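Local structure of putative curved DNA-binding protein (Chaetomium thermophilum var. thermophilum DSM 1495, 4IPA) at residues G256-F267 against E332-C343. The protein is an Arx1 of the peptidase M24 (methionine aminopeptidase-like) family, linked to ribosome biogenesis, and may bind DNA. Sequence-based numbering, arbitrary orientation.
Sequences GCSLGSGKVKQF and EVTGDKDNAPVC
C257 pairs with C343, and K265 with G335, as hydrogen-bonded antiparallel pairs. C257 N to C343 O is 2.9 Å. L259 N meets P341 O nearly head-on, with an N-H...O angle of 173°. Further along, K337 N bonds to K263 O, and F267 N to V333 O.

Side-chain bonds tie together the strand ends and the loops between the two paired regions. S258 OG donates to D336 OD1 at 2.6 Å, coming from above the carboxylate plane. Its torsion holds OG opposite the backbone N (chi1 171°), where it also accepts from G260 N in an ST turn. D336 OD2 takes A340 N. D338 OD2 is gripped twice, by S261 N at 2.9 Å and by S261 OG at 2.6 Å on the syn lone pair. Its other oxygen, OD1, forms a salt bridge with K337 NZ. An alanine at D338 would remove the carboxylate and would probably leave S261 N and OG without their acceptor and K337 without its charge partner.

Strands 250-258 and 342-352 are neighbours in the five-stranded antiparallel sheet of this M24-family fold. Strands 264-266 and 334-336 form a separate two-stranded sheet. D336 to N339 is a type I turn.

Water 1 donates to both K263 O and D336 OD1.

Apolar packing is local. F267 CB lies 4.1 Å from V333 CG1, and L259 CB 4.3 Å from P341 CD. The F267 ring turns its edge to D336 O and N339 OD1.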
# COMPACT_ATOMS: atom_id res chain seq x y z
N GLY A 256 4.74 -6.70 3.56
CA GLY A 256 3.86 -7.24 4.57
C GLY A 256 4.44 -8.45 5.31
O GLY A 256 5.10 -9.32 4.73
N CYS A 257 4.18 -8.50 6.61
CA CYS A 257 4.63 -9.64 7.40
C CYS A 257 3.47 -10.26 8.16
O CYS A 257 2.40 -9.66 8.32
CB CYS A 257 5.74 -9.22 8.35
SG CYS A 257 7.28 -8.92 7.51
N SER A 258 3.70 -11.48 8.62
CA SER A 258 2.67 -12.22 9.30
C SER A 258 3.28 -12.91 10.50
O SER A 258 4.44 -13.34 10.44
CB SER A 258 2.07 -13.25 8.34
OG SER A 258 1.20 -14.13 9.01
N LEU A 259 2.52 -13.01 11.58
CA LEU A 259 2.93 -13.84 12.71
C LEU A 259 2.70 -15.31 12.38
O LEU A 259 3.19 -16.19 13.09
CB LEU A 259 2.20 -13.43 14.00
CG LEU A 259 2.94 -12.37 14.83
CD1 LEU A 259 2.05 -11.83 15.94
CD2 LEU A 259 4.27 -12.93 15.39
N GLY A 260 1.98 -15.58 11.29
CA GLY A 260 1.78 -16.93 10.81
C GLY A 260 2.70 -17.27 9.66
O GLY A 260 3.78 -16.71 9.56
N SER A 261 2.26 -18.16 8.78
CA SER A 261 3.09 -18.67 7.69
C SER A 261 3.30 -17.64 6.58
O SER A 261 4.17 -17.80 5.71
CB SER A 261 2.43 -19.91 7.07
OG SER A 261 1.92 -20.77 8.08
N GLY A 262 2.51 -16.58 6.58
CA GLY A 262 2.57 -15.63 5.49
C GLY A 262 1.84 -16.18 4.28
O GLY A 262 2.06 -15.72 3.16
N LYS A 263 0.96 -17.16 4.49
CA LYS A 263 0.12 -17.65 3.41
C LYS A 263 -1.19 -16.88 3.37
O LYS A 263 -1.66 -16.35 4.39
CB LYS A 263 -0.16 -19.15 3.53
CG LYS A 263 0.67 -20.01 2.58
CD LYS A 263 2.14 -19.80 2.80
CE LYS A 263 2.95 -21.04 2.40
NZ LYS A 263 2.99 -21.30 0.94
N VAL A 264 -1.78 -16.83 2.19
CA VAL A 264 -2.94 -15.99 1.96
C VAL A 264 -4.13 -16.90 1.64
O VAL A 264 -3.98 -17.94 1.01
CB VAL A 264 -2.66 -15.00 0.81
CG1 VAL A 264 -3.93 -14.38 0.27
CG2 VAL A 264 -1.69 -13.94 1.28
N LYS A 265 -5.32 -16.51 2.09
CA LYS A 265 -6.50 -17.31 1.81
C LYS A 265 -7.74 -16.43 1.65
O LYS A 265 -7.88 -15.41 2.33
CB LYS A 265 -6.68 -18.33 2.95
CG LYS A 265 -7.92 -19.19 2.84
CD LYS A 265 -8.57 -19.36 4.22
CE LYS A 265 -8.01 -20.55 4.99
NZ LYS A 265 -8.35 -21.84 4.30
N GLN A 266 -8.66 -16.83 0.78
CA GLN A 266 -9.89 -16.05 0.58
C GLN A 266 -10.82 -16.09 1.80
O GLN A 266 -11.12 -17.15 2.33
CB GLN A 266 -10.64 -16.50 -0.67
CG GLN A 266 -11.80 -15.56 -1.02
CD GLN A 266 -12.48 -15.88 -2.35
OE1 GLN A 266 -12.05 -16.77 -3.09
NE2 GLN A 266 -13.55 -15.15 -2.65
N PHE A 267 -11.27 -14.91 2.23
CA PHE A 267 -12.27 -14.82 3.30
C PHE A 267 -13.65 -14.50 2.71
O PHE A 267 -13.80 -14.34 1.50
CB PHE A 267 -11.84 -13.81 4.37
CG PHE A 267 -10.81 -14.36 5.33
CD1 PHE A 267 -9.67 -14.98 4.86
CD2 PHE A 267 -11.01 -14.28 6.70
CE1 PHE A 267 -8.72 -15.52 5.74
CE2 PHE A 267 -10.06 -14.82 7.59
CZ PHE A 267 -8.91 -15.42 7.10
N GLU A 332 -10.28 -9.47 -4.45
CA GLU A 332 -10.93 -10.39 -3.54
C GLU A 332 -10.46 -10.18 -2.13
O GLU A 332 -9.33 -9.78 -1.90
CB GLU A 332 -10.70 -11.86 -3.96
CG GLU A 332 -11.91 -12.49 -4.67
CD GLU A 332 -13.23 -12.38 -3.85
OE1 GLU A 332 -13.17 -12.25 -2.60
OE2 GLU A 332 -14.33 -12.44 -4.46
N VAL A 333 -11.36 -10.44 -1.20
CA VAL A 333 -11.06 -10.37 0.21
C VAL A 333 -10.17 -11.54 0.64
O VAL A 333 -10.56 -12.69 0.53
CB VAL A 333 -12.35 -10.39 1.03
CG1 VAL A 333 -12.04 -10.21 2.49
CG2 VAL A 333 -13.28 -9.30 0.53
N THR A 334 -8.97 -11.23 1.12
CA THR A 334 -8.07 -12.25 1.61
C THR A 334 -7.52 -11.84 2.96
O THR A 334 -7.51 -10.66 3.32
CB THR A 334 -6.89 -12.50 0.65
OG1 THR A 334 -5.99 -11.39 0.72
CG2 THR A 334 -7.37 -12.69 -0.79
N GLY A 335 -7.06 -12.84 3.70
CA GLY A 335 -6.49 -12.63 5.02
C GLY A 335 -5.50 -13.74 5.32
O GLY A 335 -5.30 -14.66 4.51
N ASP A 336 -4.86 -13.66 6.47
CA ASP A 336 -3.84 -14.64 6.82
C ASP A 336 -4.44 -16.05 6.88
O ASP A 336 -5.46 -16.27 7.53
CB ASP A 336 -3.16 -14.27 8.15
CG ASP A 336 -2.04 -15.21 8.49
OD1 ASP A 336 -0.95 -15.01 7.94
OD2 ASP A 336 -2.26 -16.16 9.27
N LYS A 337 -3.80 -16.99 6.19
CA LYS A 337 -4.32 -18.35 6.09
C LYS A 337 -4.46 -18.98 7.47
O LYS A 337 -5.37 -19.77 7.71
CB LYS A 337 -3.44 -19.22 5.18
CG LYS A 337 -3.88 -20.69 5.07
CD LYS A 337 -3.22 -21.59 6.12
CE LYS A 337 -1.70 -21.72 5.88
NZ LYS A 337 -1.00 -22.51 6.96
N ASP A 338 -3.58 -18.60 8.38
CA ASP A 338 -3.61 -19.14 9.74
C ASP A 338 -4.47 -18.28 10.67
O ASP A 338 -4.58 -18.57 11.85
CB ASP A 338 -2.18 -19.24 10.31
CG ASP A 338 -1.29 -20.15 9.49
OD1 ASP A 338 -1.73 -21.28 9.17
OD2 ASP A 338 -0.15 -19.73 9.15
N ASN A 339 -5.06 -17.22 10.13
CA ASN A 339 -5.84 -16.28 10.93
C ASN A 339 -4.98 -15.56 11.95
O ASN A 339 -5.46 -15.12 12.98
CB ASN A 339 -7.01 -16.99 11.61
CG ASN A 339 -8.17 -17.22 10.66
OD1 ASN A 339 -9.21 -16.56 10.77
ND2 ASN A 339 -8.00 -18.14 9.72
N ALA A 340 -3.69 -15.43 11.63
CA ALA A 340 -2.75 -14.70 12.45
C ALA A 340 -2.69 -13.22 12.05
O ALA A 340 -3.04 -12.87 10.92
CB ALA A 340 -1.39 -15.33 12.31
N PRO A 341 -2.27 -12.36 12.96
CA PRO A 341 -2.14 -10.92 12.68
C PRO A 341 -1.11 -10.63 11.60
O PRO A 341 -0.10 -11.35 11.49
CB PRO A 341 -1.66 -10.35 14.01
CG PRO A 341 -2.22 -11.30 15.02
CD PRO A 341 -2.05 -12.65 14.38
N VAL A 342 -1.36 -9.59 10.81
CA VAL A 342 -0.44 -9.16 9.79
C VAL A 342 -0.13 -7.68 9.94
O VAL A 342 -0.91 -6.93 10.53
CB VAL A 342 -0.97 -9.42 8.36
CG1 VAL A 342 -1.33 -10.89 8.20
CG2 VAL A 342 -2.15 -8.50 8.05
N CYS A 343 1.02 -7.28 9.41
CA CYS A 343 1.46 -5.91 9.44
C CYS A 343 1.88 -5.50 8.02
O CYS A 343 2.49 -6.29 7.32
CB CYS A 343 2.64 -5.81 10.42
SG CYS A 343 3.29 -4.17 10.67
O HOH W 1 -0.19 -13.87 5.57
O HOH W 2 -0.42 -17.35 7.08